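Local coordinates for prophenoloxidase b (Marsupenaeus japonicus, PDB 3WKY), which is the secreted precursor of a crustacean hemolymph phenoloxidase, which probably oxidises phenols at a type 3 copper pair, at residues 403-406 / 407-411; 493-496 / 497-501; 433-436 / 437-441; 10-13 / 14-18. All blocks are in the same frame, centred on the assembly; numbering follows the deposited sequence.

Overall arrangement
The four contacts are separate local arrangements spread over one chain, and no two of them touch. Contact 1 lies close to the copper site: it is on helix 391-409, which also supplies His397 to the copper-dioxygen pocket, and the side chain of Phe404 is about 9 Å from that cluster. Contact 4, near the N-terminus, is on the opposite side of the chain's centre, with about 44 Å between their centres. Contacts 2 and 3 are surface loops of the Ig-like domain; their nearest atoms are about 20 Å apart. Glycans come close to contact 2, where Lys499 NZ hydrogen-bonds an attached sugar, and to contact 4, where one approaches the side chain of Tyr16.

Contact 1 (403-406 / 407-411); sequences VFHR and YKLTQ
Near the C-terminal end of helix 391-409, the helix that also carries His397 of the copper-dioxygen pocket, Leu409 lays its forked end over the imidazole of His405, four residues earlier. Leu409 CG is 3.8 Å from the centroid of the His405 ring and 23° off its normal, a CH-pi contact displaced toward the rim. The two methyls spread over the NE2 corner: CD1 of Leu409 comes to 3.4 Å from NE2 of His405, while CD2 leans toward CE1. The His405 ring is within reach because its CG is anti to the backbone N (chi1 178°), and a branched leucine suits the place because it can cover a flat ring with several carbons at once. Underneath, the same pair is tied by a backbone bond of 2.9 Å from Leu409 N to His405 O, and Lys408 N is bonded in the same way to Phe404 O at 2.8 Å. Farther along, Thr410 folds back on the helix. Its OG1 donates to Tyr407 O at 2.5 Å, on a lone pair in the carbonyl plane, and Thr410 N grips the same oxygen. Gln411 NE2 in turn donates to Thr410 OG1 at 3.0 Å, so the hydroxyl is fixed by two bonds. The charged ends form salt bridges within the chain, Arg406 with Asp309 and Lys408 with Glu637 and Asp325, the latter also holding Tyr407 OH. On the buried flank Val403 and Phe404 pack against helix 334-343, Phe404 meets Tyr223 of helix 218-239 edge-to-face, and Val403 and Tyr407 rest on helix 294-310.

Contact 2 (493-496 / 497-501); sequences NPTS and DFKRM. With NAG (2-acetamido-2-deoxy-beta-D-glucopyranose), chain E.
A chi1 of 175° swings the Asn493 amide away from its own backbone N, and Lys499 bends at its second torsion (chi2 -69°), which brings the amide of the first against the aliphatic chain of the second, the two crossing at about a right angle. Lys499 CG lies 3.5 Å from Asn493 ND2, and farther out Lys499 CE passes Thr495 OG1 at 3.3 Å. Asparagine suits this place because its amide can bond at both ends. Asn493 ND2 donates to Asp497 O at 2.8 Å, in the plane of that carbonyl, and to Ile538 O beyond the loop. Asn493 OD1 takes two donors: Thr495 OG1 at 2.7 Å, on a lone pair in the carbonyl plane, and Thr495 N at 2.9 Å, from above it. Thr495 OG1 also receives a weak bond from Asp497 N. The lysine chain thus runs across the Asn493 amide and the Thr495 side chain to the sugar. There Lys499 NZ donates to NAG O5 at 2.8 Å, close to glycosylated Asn422. The bond from Thr495 N to Asn493 OD1 makes an Asx turn, here shaping the loop between strands 485-493 and 501-509 of the Ig-like domain.

Contact 3 (433-436 / 437-441); sequences EHWI and DDYVS
Ile436 stands between two aromatic residues, Trp435 beside it and Tyr439 across the turn. With CG1 anti to the backbone N (chi1 -169°), its CG2 is turned inward: this methyl lies 3.6 Å above the plane of the Trp435 indole, toward the rim, and 3.7 Å from CB of Tyr439. The indole and the phenol themselves meet more loosely, Trp435 NE1 lying at the edge of the Tyr439 ring, 4.2 Å from CE2. A beta-branched isoleucine suits the spot, since one branch can fill the corner between both neighbours; an alanine here would probably open a gap there, with the indole face and Tyr439 CB losing the methyl that joins them. His434, in the conformer described, donates from NE2 to Asp437 OD1 at 3.3 Å. The imidazole and carboxylate planes are 41° apart, and the donor comes from above the carboxylate rather than in its plane. Two waters bridge the arms of the loop: one, backbone to backbone, accepts from Trp435 N and donates to Tyr439 O at 2.7 Å; the other donates to Glu433 O and to the side-chain oxygen Ser441 OG. The indole nitrogen and Ser441 OG are both bonded to Glu432, and Val671, from another loop, touches both Ile436 and Tyr439. The chain reverses in a type II beta turn from Ile436 to Tyr439, with Asp438 at positive phi (73°) and a weak closing bond of 3.3 Å from Tyr439 N to Ile436 O; the turn lies in the exposed loop joining strands 424-432 and 445-456 of the Ig-like domain.

Contact 4 (10-13 / 14-18); sequences ELRQ and LFYLP
The ring of Tyr16 turns one face to the carbonyl of Arg12, whose O lies 3.9 Å above the plane and over its centre, with Gln13 CA on a face as well. Phe15 meets the same oxygen differently: Arg12 O is at the edge of its ring, near the plane and 3.4 Å from CD1, and the ring also meets Tyr117 edge-to-face and Tyr120 with planes at about 60°. With CG anti to the carbonyl carbon (chi1 -68°), the phenol of Tyr16 folds back over the preceding turn; it also touches Leu25 of helix 22-29. It runs beside the Arg12 side chain, both pointing the same way, with Arg12 CG 4.1 Å from Tyr16 OH and the guanidinium and ring planes 71° apart. Leu11 and Leu14 bring their methyls together, CD2 of Leu11 to CD1 of Leu14 at 3.8 Å, and leucines fit there because both also face apolar residues of helices 93-103 and 109-122. Three backbone bonds tie the turn: Leu14 N to Leu11 O at 3.0 Å, Phe15 N to Arg12 O at 3.2 Å and Tyr16 N to Gln13 O at 3.1 Å. Replacing Tyr16 by a glycine is likely to remove the ring face from over Arg12 O and leave Leu25 without its aromatic neighbour. Such successive bonds to the third residue before are the 3-10 pattern, here leading from helix 9-12 toward helix 22-29.

Contact 1 (403-406 / 407-411)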
loop_
_atom_site.group_PDB
_atom_site.type_symbol
_atom_site.label_atom_id
_atom_site.label_comp_id
_atom_site.label_asym_id
_atom_site.label_seq_id
_atom_site.Cartn_x
_atom_site.Cartn_y
_atom_site.Cartn_z
ATOM N N VAL A 403 -21.785 -4.122 -19.250
ATOM C CA VAL A 403 -21.695 -3.128 -20.313
ATOM C C VAL A 403 -23.000 -3.140 -21.108
ATOM O O VAL A 403 -23.584 -2.088 -21.403
ATOM C CB VAL A 403 -20.537 -3.413 -21.278
ATOM C CG1 VAL A 403 -20.449 -2.321 -22.359
ATOM C CG2 VAL A 403 -19.193 -3.503 -20.509
ATOM N N PHE A 404 -23.448 -4.334 -21.461
ATOM C CA PHE A 404 -24.701 -4.447 -22.224
ATOM C C PHE A 404 -25.902 -3.893 -21.451
ATOM O O PHE A 404 -26.750 -3.207 -22.027
ATOM C CB PHE A 404 -24.937 -5.899 -22.652
ATOM C CG PHE A 404 -24.018 -6.366 -23.765
ATOM C CD1 PHE A 404 -23.886 -5.626 -24.932
ATOM C CD2 PHE A 404 -23.276 -7.542 -23.636
ATOM C CE1 PHE A 404 -23.044 -6.052 -25.967
ATOM C CE2 PHE A 404 -22.435 -7.971 -24.667
ATOM C CZ PHE A 404 -22.320 -7.219 -25.835
ATOM N N HIS A 405 -25.967 -4.175 -20.151
ATOM C CA HIS A 405 -27.072 -3.682 -19.308
ATOM C C HIS A 405 -26.970 -2.163 -19.172
ATOM O O HIS A 405 -27.986 -1.464 -19.143
ATOM C CB HIS A 405 -27.043 -4.365 -17.929
ATOM C CG HIS A 405 -28.103 -3.887 -16.984
ATOM N ND1 HIS A 405 -29.448 -4.095 -17.208
ATOM C CD2 HIS A 405 -28.017 -3.221 -15.807
ATOM C CE1 HIS A 405 -30.145 -3.573 -16.213
ATOM N NE2 HIS A 405 -29.300 -3.044 -15.346
ATOM N N ARG A 406 -25.743 -1.643 -19.097
ATOM C CA ARG A 406 -25.549 -0.194 -19.101
ATOM C C ARG A 406 -26.224 0.403 -20.326
ATOM O O ARG A 406 -26.925 1.420 -20.237
ATOM C CB ARG A 406 -24.061 0.163 -19.135
ATOM C CG ARG A 406 -23.776 1.670 -19.014
ATOM C CD ARG A 406 -22.294 1.955 -19.329
ATOM N NE ARG A 406 -21.925 3.351 -19.081
ATOM C CZ ARG A 406 -21.202 3.760 -18.038
ATOM N NH1 ARG A 406 -20.760 2.887 -17.134
ATOM N NH2 ARG A 406 -20.917 5.049 -17.902
ATOM N N TYR A 407 -26.015 -0.234 -21.474
ATOM C CA TYR A 407 -26.659 0.239 -22.683
ATOM C C TYR A 407 -28.189 0.056 -22.584
ATOM O O TYR A 407 -28.955 0.987 -22.890
ATOM C CB TYR A 407 -26.093 -0.426 -23.950
ATOM C CG TYR A 407 -27.065 -0.186 -25.085
ATOM C CD1 TYR A 407 -27.126 1.054 -25.714
ATOM C CD2 TYR A 407 -27.993 -1.161 -25.457
ATOM C CE1 TYR A 407 -28.081 1.301 -26.720
ATOM C CE2 TYR A 407 -28.930 -0.920 -26.450
ATOM C CZ TYR A 407 -28.969 0.308 -27.076
ATOM O OH TYR A 407 -29.913 0.552 -28.066
ATOM N N LYS A 408 -28.643 -1.121 -22.158
ATOM C CA LYS A 408 -30.101 -1.337 -22.083
ATOM C C LYS A 408 -30.795 -0.278 -21.234
ATOM O O LYS A 408 -31.885 0.184 -21.572
ATOM C CB LYS A 408 -30.449 -2.736 -21.563
ATOM C CG LYS A 408 -30.107 -3.879 -22.526
ATOM C CD LYS A 408 -31.032 -3.869 -23.756
ATOM C CE LYS A 408 -30.815 -5.130 -24.616
ATOM N NZ LYS A 408 -31.816 -5.189 -25.750
ATOM N N LEU A 409 -30.163 0.118 -20.131
ATOM C CA LEU A 409 -30.765 1.114 -19.244
ATOM C C LEU A 409 -30.939 2.494 -19.895
ATOM O O LEU A 409 -31.752 3.308 -19.434
ATOM C CB LEU A 409 -29.971 1.227 -17.935
ATOM C CG LEU A 409 -30.096 0.045 -16.970
ATOM C CD1 LEU A 409 -29.280 0.301 -15.700
ATOM C CD2 LEU A 409 -31.568 -0.261 -16.630
ATOM N N THR A 410 -30.197 2.767 -20.964
ATOM C CA THR A 410 -30.353 4.052 -21.650
ATOM C C THR A 410 -31.615 4.084 -22.513
ATOM O O THR A 410 -32.002 5.137 -23.009
ATOM C CB THR A 410 -29.166 4.401 -22.561
ATOM O OG1 THR A 410 -29.056 3.426 -23.608
ATOM C CG2 THR A 410 -27.852 4.460 -21.757
ATOM N N GLN A 411 -32.235 2.930 -22.704
ATOM C CA GLN A 411 -33.398 2.850 -23.593
ATOM C C GLN A 411 -34.678 3.198 -22.859
ATOM O O GLN A 411 -34.833 2.885 -21.670
ATOM C CB GLN A 411 -33.477 1.458 -24.226
ATOM C CG GLN A 411 -32.224 1.157 -25.064
ATOM C CD GLN A 411 -31.974 2.230 -26.099
ATOM O OE1 GLN A 411 -32.738 2.358 -27.055
ATOM N NE2 GLN A 411 -30.911 3.030 -25.908
#

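Contact 2 (493-496 / 497-501)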
loop_
_atom_site.group_PDB
_atom_site.type_symbol
_atom_site.label_atom_id
_atom_site.label_comp_id
_atom_site.label_asym_id
_atom_site.label_seq_id
_atom_site.Cartn_x
_atom_site.Cartn_y
_atom_site.Cartn_z
ATOM N N ASN A 493 -58.755 -15.840 -26.741
ATOM C CA ASN A 493 -58.836 -14.917 -27.857
ATOM C C ASN A 493 -60.239 -14.333 -27.828
ATOM O O ASN A 493 -61.201 -15.022 -28.171
ATOM C CB ASN A 493 -58.592 -15.660 -29.169
ATOM C CG ASN A 493 -58.783 -14.784 -30.392
ATOM O OD1 ASN A 493 -59.095 -13.596 -30.292
ATOM N ND2 ASN A 493 -58.583 -15.373 -31.566
ATOM N N PRO A 494 -60.359 -13.070 -27.395
ATOM C CA PRO A 494 -61.670 -12.426 -27.272
ATOM C C PRO A 494 -62.119 -11.775 -28.571
ATOM O O PRO A 494 -63.202 -11.199 -28.608
ATOM C CB PRO A 494 -61.424 -11.349 -26.218
ATOM C CG PRO A 494 -59.978 -10.946 -26.449
ATOM C CD PRO A 494 -59.275 -12.241 -26.823
ATOM N N THR A 495 -61.310 -11.861 -29.619
ATOM C CA THR A 495 -61.662 -11.221 -30.877
ATOM C C THR A 495 -62.538 -12.142 -31.741
ATOM O O THR A 495 -62.854 -13.269 -31.346
ATOM C CB THR A 495 -60.433 -10.803 -31.674
ATOM O OG1 THR A 495 -59.856 -11.954 -32.302
ATOM C CG2 THR A 495 -59.387 -10.120 -30.750
ATOM N N SER A 496 -62.900 -11.664 -32.929
ATOM C CA SER A 496 -63.806 -12.407 -33.801
ATOM C C SER A 496 -63.069 -13.157 -34.908
ATOM O O SER A 496 -63.690 -13.790 -35.762
ATOM C CB SER A 496 -64.857 -11.474 -34.407
ATOM O OG SER A 496 -64.264 -10.551 -35.302
ATOM N N ASP A 497 -61.742 -13.094 -34.902
ATOM C CA ASP A 497 -61.008 -13.875 -35.887
ATOM C C ASP A 497 -59.840 -14.626 -35.276
ATOM O O ASP A 497 -59.555 -14.493 -34.084
ATOM C CB ASP A 497 -60.555 -13.018 -37.071
ATOM C CG ASP A 497 -60.547 -13.796 -38.384
ATOM O OD1 ASP A 497 -60.494 -15.047 -38.350
ATOM O OD2 ASP A 497 -60.585 -13.151 -39.453
ATOM N N PHE A 498 -59.217 -15.475 -36.088
ATOM C CA PHE A 498 -58.082 -16.263 -35.638
ATOM C C PHE A 498 -56.918 -15.314 -35.395
ATOM O O PHE A 498 -56.752 -14.332 -36.123
ATOM C CB PHE A 498 -57.693 -17.299 -36.690
ATOM C CG PHE A 498 -58.545 -18.531 -36.667
ATOM C CD1 PHE A 498 -59.809 -18.526 -37.239
ATOM C CD2 PHE A 498 -58.088 -19.695 -36.066
ATOM C CE1 PHE A 498 -60.600 -19.662 -37.212
ATOM C CE2 PHE A 498 -58.876 -20.836 -36.037
ATOM C CZ PHE A 498 -60.137 -20.816 -36.611
ATOM N N LYS A 499 -56.115 -15.604 -34.377
ATOM C CA LYS A 499 -54.985 -14.739 -34.052
ATOM C C LYS A 499 -53.723 -15.577 -33.920
ATOM O O LYS A 499 -53.754 -16.661 -33.335
ATOM C CB LYS A 499 -55.242 -13.990 -32.743
ATOM C CG LYS A 499 -56.355 -12.947 -32.785
ATOM C CD LYS A 499 -55.964 -11.751 -33.635
ATOM C CE LYS A 499 -57.040 -10.677 -33.584
ATOM N NZ LYS A 499 -56.730 -9.550 -34.503
ATOM N N ARG A 500 -52.627 -15.084 -34.488
ATOM C CA ARG A 500 -51.325 -15.714 -34.313
ATOM C C ARG A 500 -50.672 -15.082 -33.093
ATOM O O ARG A 500 -50.825 -13.881 -32.848
ATOM C CB ARG A 500 -50.420 -15.457 -35.517
ATOM C CG ARG A 500 -50.909 -16.004 -36.843
ATOM C CD ARG A 500 -49.849 -15.810 -37.933
ATOM N NE ARG A 500 -49.284 -14.460 -37.932
ATOM C CZ ARG A 500 -49.913 -13.386 -38.402
ATOM N NH1 ARG A 500 -51.136 -13.503 -38.907
ATOM N NH2 ARG A 500 -49.329 -12.192 -38.366
ATOM N N MET A 501 -49.947 -15.879 -32.324
ATOM C CA MET A 501 -49.190 -15.296 -31.234
ATOM C C MET A 501 -47.863 -16.000 -31.013
ATOM O O MET A 501 -47.669 -17.146 -31.438
ATOM C CB MET A 501 -50.014 -15.314 -29.959
ATOM C CG MET A 501 -50.324 -16.686 -29.498
ATOM S SD MET A 501 -49.701 -16.847 -27.838
ATOM C CE MET A 501 -51.120 -17.599 -27.072
HETATM C C1 NAG E . -54.935 -6.925 -32.481
HETATM C C2 NAG E . -53.941 -5.759 -32.329
HETATM C C3 NAG E . -53.690 -4.909 -33.581
HETATM C C4 NAG E . -54.057 -5.583 -34.898
HETATM C C5 NAG E . -55.381 -6.298 -34.736
HETATM C C6 NAG E . -55.856 -6.873 -36.067
HETATM C C7 NAG E . -54.051 -4.932 -30.013
HETATM C C8 NAG E . -55.145 -4.818 -28.991
HETATM N N2 NAG E . -54.421 -4.856 -31.292
HETATM O O3 NAG E . -52.324 -4.560 -33.624
HETATM O O4 NAG E . -54.164 -4.622 -35.924
HETATM O O5 NAG E . -55.168 -7.336 -33.814
HETATM O O6 NAG E . -54.843 -7.693 -36.609
HETATM O O7 NAG E . -52.887 -5.079 -29.641
#

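Contact 3 (433-436 / 437-441)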
loop_
_atom_site.group_PDB
_atom_site.type_symbol
_atom_site.label_atom_id
_atom_site.label_comp_id
_atom_site.label_asym_id
_atom_site.label_seq_id
_atom_site.Cartn_x
_atom_site.Cartn_y
_atom_site.Cartn_z
ATOM N N GLU A 433 -42.872 -34.897 -15.875
ATOM C CA GLU A 433 -43.295 -36.171 -16.443
ATOM C C GLU A 433 -42.887 -37.327 -15.532
ATOM O O GLU A 433 -42.073 -37.158 -14.621
ATOM C CB GLU A 433 -42.682 -36.359 -17.835
ATOM C CG GLU A 433 -43.690 -36.690 -18.940
ATOM C CD GLU A 433 -44.668 -35.558 -19.221
ATOM O OE1 GLU A 433 -44.477 -34.825 -20.217
ATOM O OE2 GLU A 433 -45.638 -35.400 -18.453
ATOM N N HIS A 434 -43.461 -38.504 -15.771
ATOM C CA HIS A 434 -43.095 -39.704 -15.022
ATOM C C HIS A 434 -41.625 -40.032 -15.228
ATOM O O HIS A 434 -41.146 -40.056 -16.360
ATOM C CB HIS A 434 -43.942 -40.903 -15.469
ATOM C CG HIS A 434 -43.425 -42.221 -14.976
ATOM N ND1 HIS A 434 -42.518 -42.978 -15.687
ATOM C CD2 HIS A 434 -43.682 -42.911 -13.840
ATOM C CE1 HIS A 434 -42.237 -44.077 -15.010
ATOM N NE2 HIS A 434 -42.933 -44.063 -13.886
ATOM N N TRP A 435 -40.908 -40.287 -14.139
ATOM C CA TRP A 435 -39.498 -40.636 -14.247
ATOM C C TRP A 435 -39.080 -41.743 -13.283
ATOM O O TRP A 435 -38.034 -42.369 -13.463
ATOM C CB TRP A 435 -38.599 -39.398 -14.090
ATOM C CG TRP A 435 -38.725 -38.690 -12.770
ATOM C CD1 TRP A 435 -39.571 -37.663 -12.464
ATOM C CD2 TRP A 435 -37.953 -38.941 -11.591
ATOM N NE1 TRP A 435 -39.376 -37.265 -11.162
ATOM C CE2 TRP A 435 -38.390 -38.036 -10.605
ATOM C CE3 TRP A 435 -36.931 -39.844 -11.273
ATOM C CZ2 TRP A 435 -37.849 -38.014 -9.319
ATOM C CZ3 TRP A 435 -36.401 -39.825 -9.999
ATOM C CH2 TRP A 435 -36.857 -38.915 -9.038
ATOM N N ILE A 436 -39.890 -41.984 -12.259
ATOM C CA ILE A 436 -39.621 -43.094 -11.352
ATOM C C ILE A 436 -40.930 -43.745 -10.894
ATOM O O ILE A 436 -41.886 -43.053 -10.538
ATOM C CB ILE A 436 -38.736 -42.672 -10.147
ATOM C CG1 ILE A 436 -38.252 -43.906 -9.382
ATOM C CG2 ILE A 436 -39.468 -41.689 -9.227
ATOM C CD1 ILE A 436 -37.381 -43.590 -8.176
ATOM N N ASP A 437 -40.978 -45.074 -10.942
ATOM C CA ASP A 437 -42.184 -45.799 -10.558
ATOM C C ASP A 437 -42.619 -45.443 -9.139
ATOM O O ASP A 437 -41.766 -45.220 -8.278
ATOM C CB ASP A 437 -41.959 -47.310 -10.672
ATOM C CG ASP A 437 -42.004 -47.801 -12.107
ATOM O OD1 ASP A 437 -42.730 -47.188 -12.918
ATOM O OD2 ASP A 437 -41.319 -48.800 -12.420
ATOM N N ASP A 438 -43.939 -45.337 -8.950
ATOM C CA ASP A 438 -44.556 -45.091 -7.643
ATOM C C ASP A 438 -44.381 -43.668 -7.116
ATOM O O ASP A 438 -44.586 -43.395 -5.930
ATOM C CB ASP A 438 -44.080 -46.111 -6.607
ATOM C CG ASP A 438 -44.521 -47.519 -6.938
ATOM O OD1 ASP A 438 -45.702 -47.692 -7.310
ATOM O OD2 ASP A 438 -43.688 -48.444 -6.837
ATOM N N TYR A 439 -44.016 -42.750 -8.001
ATOM C CA TYR A 439 -43.953 -41.347 -7.611
ATOM C C TYR A 439 -44.571 -40.512 -8.711
ATOM O O TYR A 439 -44.239 -40.682 -9.886
ATOM C CB TYR A 439 -42.515 -40.887 -7.340
ATOM C CG TYR A 439 -42.400 -39.405 -7.027
ATOM C CD1 TYR A 439 -42.849 -38.895 -5.817
ATOM C CD2 TYR A 439 -41.833 -38.522 -7.941
ATOM C CE1 TYR A 439 -42.750 -37.539 -5.526
ATOM C CE2 TYR A 439 -41.731 -37.169 -7.662
ATOM C CZ TYR A 439 -42.187 -36.685 -6.455
ATOM O OH TYR A 439 -42.079 -35.345 -6.172
ATOM N N VAL A 440 -45.488 -39.628 -8.331
ATOM C CA VAL A 440 -46.002 -38.628 -9.254
ATOM C C VAL A 440 -45.702 -37.249 -8.678
ATOM O O VAL A 440 -46.141 -36.913 -7.574
ATOM C CB VAL A 440 -47.519 -38.778 -9.505
ATOM C CG1 VAL A 440 -48.016 -37.662 -10.424
ATOM C CG2 VAL A 440 -47.827 -40.147 -10.114
ATOM N N SER A 441 -44.933 -36.455 -9.414
ATOM C CA SER A 441 -44.563 -35.121 -8.959
ATOM C C SER A 441 -45.778 -34.216 -8.817
ATOM O O SER A 441 -46.607 -34.139 -9.728
ATOM C CB SER A 441 -43.568 -34.485 -9.935
ATOM O OG SER A 441 -42.378 -35.245 -10.013
HETATM O O HOH W 1 -42.874 -37.319 -11.737
HETATM O O HOH W 2 -42.103 -39.977 -11.310
#

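Contact 4 (10-13 / 14-18)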
loop_
_atom_site.group_PDB
_atom_site.type_symbol
_atom_site.label_atom_id
_atom_site.label_comp_id
_atom_site.label_asym_id
_atom_site.label_seq_id
_atom_site.Cartn_x
_atom_site.Cartn_y
_atom_site.Cartn_z
ATOM N N GLU A 10 -18.429 -40.279 -44.534
ATOM C CA GLU A 10 -17.044 -40.252 -44.966
ATOM C C GLU A 10 -16.445 -38.939 -44.457
ATOM O O GLU A 10 -15.297 -38.896 -44.014
ATOM C CB GLU A 10 -16.951 -40.290 -46.492
ATOM C CG GLU A 10 -17.454 -41.571 -47.149
ATOM C CD GLU A 10 -16.838 -41.792 -48.523
ATOM O OE1 GLU A 10 -15.736 -41.257 -48.778
ATOM O OE2 GLU A 10 -17.450 -42.500 -49.349
ATOM N N LEU A 11 -17.243 -37.874 -44.538
ATOM C CA LEU A 11 -16.861 -36.542 -44.059
ATOM C C LEU A 11 -16.655 -36.505 -42.558
ATOM O O LEU A 11 -15.735 -35.875 -42.056
ATOM C CB LEU A 11 -17.956 -35.540 -44.399
ATOM C CG LEU A 11 -18.022 -35.084 -45.845
ATOM C CD1 LEU A 11 -19.342 -34.363 -46.101
ATOM C CD2 LEU A 11 -16.842 -34.186 -46.125
ATOM N N ARG A 12 -17.549 -37.169 -41.846
ATOM C CA ARG A 12 -17.503 -37.236 -40.390
ATOM C C ARG A 12 -16.222 -37.904 -39.910
ATOM O O ARG A 12 -15.726 -37.623 -38.817
ATOM C CB ARG A 12 -18.709 -38.017 -39.883
ATOM C CG ARG A 12 -18.952 -37.913 -38.393
ATOM C CD ARG A 12 -20.369 -38.354 -38.080
ATOM N NE ARG A 12 -21.249 -38.128 -39.225
ATOM C CZ ARG A 12 -22.575 -38.213 -39.186
ATOM N NH1 ARG A 12 -23.190 -38.510 -38.050
ATOM N NH2 ARG A 12 -23.288 -37.995 -40.284
ATOM N N GLN A 13 -15.684 -38.794 -40.735
ATOM C CA GLN A 13 -14.456 -39.502 -40.394
ATOM C C GLN A 13 -13.243 -38.578 -40.376
ATOM O O GLN A 13 -12.223 -38.898 -39.770
ATOM C CB GLN A 13 -14.222 -40.656 -41.369
ATOM C CG GLN A 13 -15.187 -41.814 -41.194
ATOM C CD GLN A 13 -14.951 -42.920 -42.205
ATOM O OE1 GLN A 13 -14.333 -42.702 -43.252
ATOM N NE2 GLN A 13 -15.441 -44.113 -41.897
ATOM N N LEU A 14 -13.351 -37.433 -41.044
ATOM C CA LEU A 14 -12.247 -36.479 -41.096
ATOM C C LEU A 14 -11.991 -35.840 -39.731
ATOM O O LEU A 14 -10.906 -35.322 -39.484
ATOM C CB LEU A 14 -12.535 -35.391 -42.123
ATOM C CG LEU A 14 -12.986 -35.884 -43.497
ATOM C CD1 LEU A 14 -13.605 -34.746 -44.293
ATOM C CD2 LEU A 14 -11.826 -36.485 -44.252
ATOM N N PHE A 15 -12.994 -35.877 -38.858
ATOM C CA PHE A 15 -12.881 -35.311 -37.512
ATOM C C PHE A 15 -12.088 -36.235 -36.598
ATOM O O PHE A 15 -11.613 -35.814 -35.539
ATOM C CB PHE A 15 -14.276 -35.127 -36.895
ATOM C CG PHE A 15 -15.108 -34.030 -37.527
ATOM C CD1 PHE A 15 -15.874 -34.276 -38.664
ATOM C CD2 PHE A 15 -15.170 -32.765 -36.945
ATOM C CE1 PHE A 15 -16.656 -33.273 -39.229
ATOM C CE2 PHE A 15 -15.954 -31.754 -37.503
ATOM C CZ PHE A 15 -16.697 -32.006 -38.648
ATOM N N TYR A 16 -11.956 -37.500 -36.996
ATOM C CA TYR A 16 -11.404 -38.526 -36.104
ATOM C C TYR A 16 -9.875 -38.531 -35.988
ATOM O O TYR A 16 -9.174 -38.050 -36.876
ATOM C CB TYR A 16 -11.904 -39.914 -36.510
ATOM C CG TYR A 16 -13.382 -40.101 -36.275
ATOM C CD1 TYR A 16 -14.101 -39.182 -35.521
ATOM C CD2 TYR A 16 -14.060 -41.190 -36.802
ATOM C CE1 TYR A 16 -15.456 -39.338 -35.301
ATOM C CE2 TYR A 16 -15.419 -41.357 -36.584
ATOM C CZ TYR A 16 -16.110 -40.422 -35.832
ATOM O OH TYR A 16 -17.459 -40.571 -35.606
ATOM N N LEU A 17 -9.392 -39.077 -34.869
ATOM C CA LEU A 17 -7.962 -39.184 -34.569
ATOM C C LEU A 17 -7.161 -37.948 -34.992
ATOM O O LEU A 17 -6.226 -38.058 -35.782
ATOM C CB LEU A 17 -7.383 -40.443 -35.235
ATOM C CG LEU A 17 -8.103 -41.760 -34.935
ATOM C CD1 LEU A 17 -7.405 -42.929 -35.638
ATOM C CD2 LEU A 17 -8.211 -42.027 -33.438
ATOM N N PRO A 18 -7.532 -36.759 -34.471
ATOM C CA PRO A 18 -6.940 -35.517 -34.984
ATOM C C PRO A 18 -5.448 -35.352 -34.681
ATOM O O PRO A 18 -4.798 -34.530 -35.330
ATOM C CB PRO A 18 -7.767 -34.419 -34.286
ATOM C CG PRO A 18 -8.309 -35.068 -33.056
ATOM C CD PRO A 18 -8.551 -36.506 -33.432
#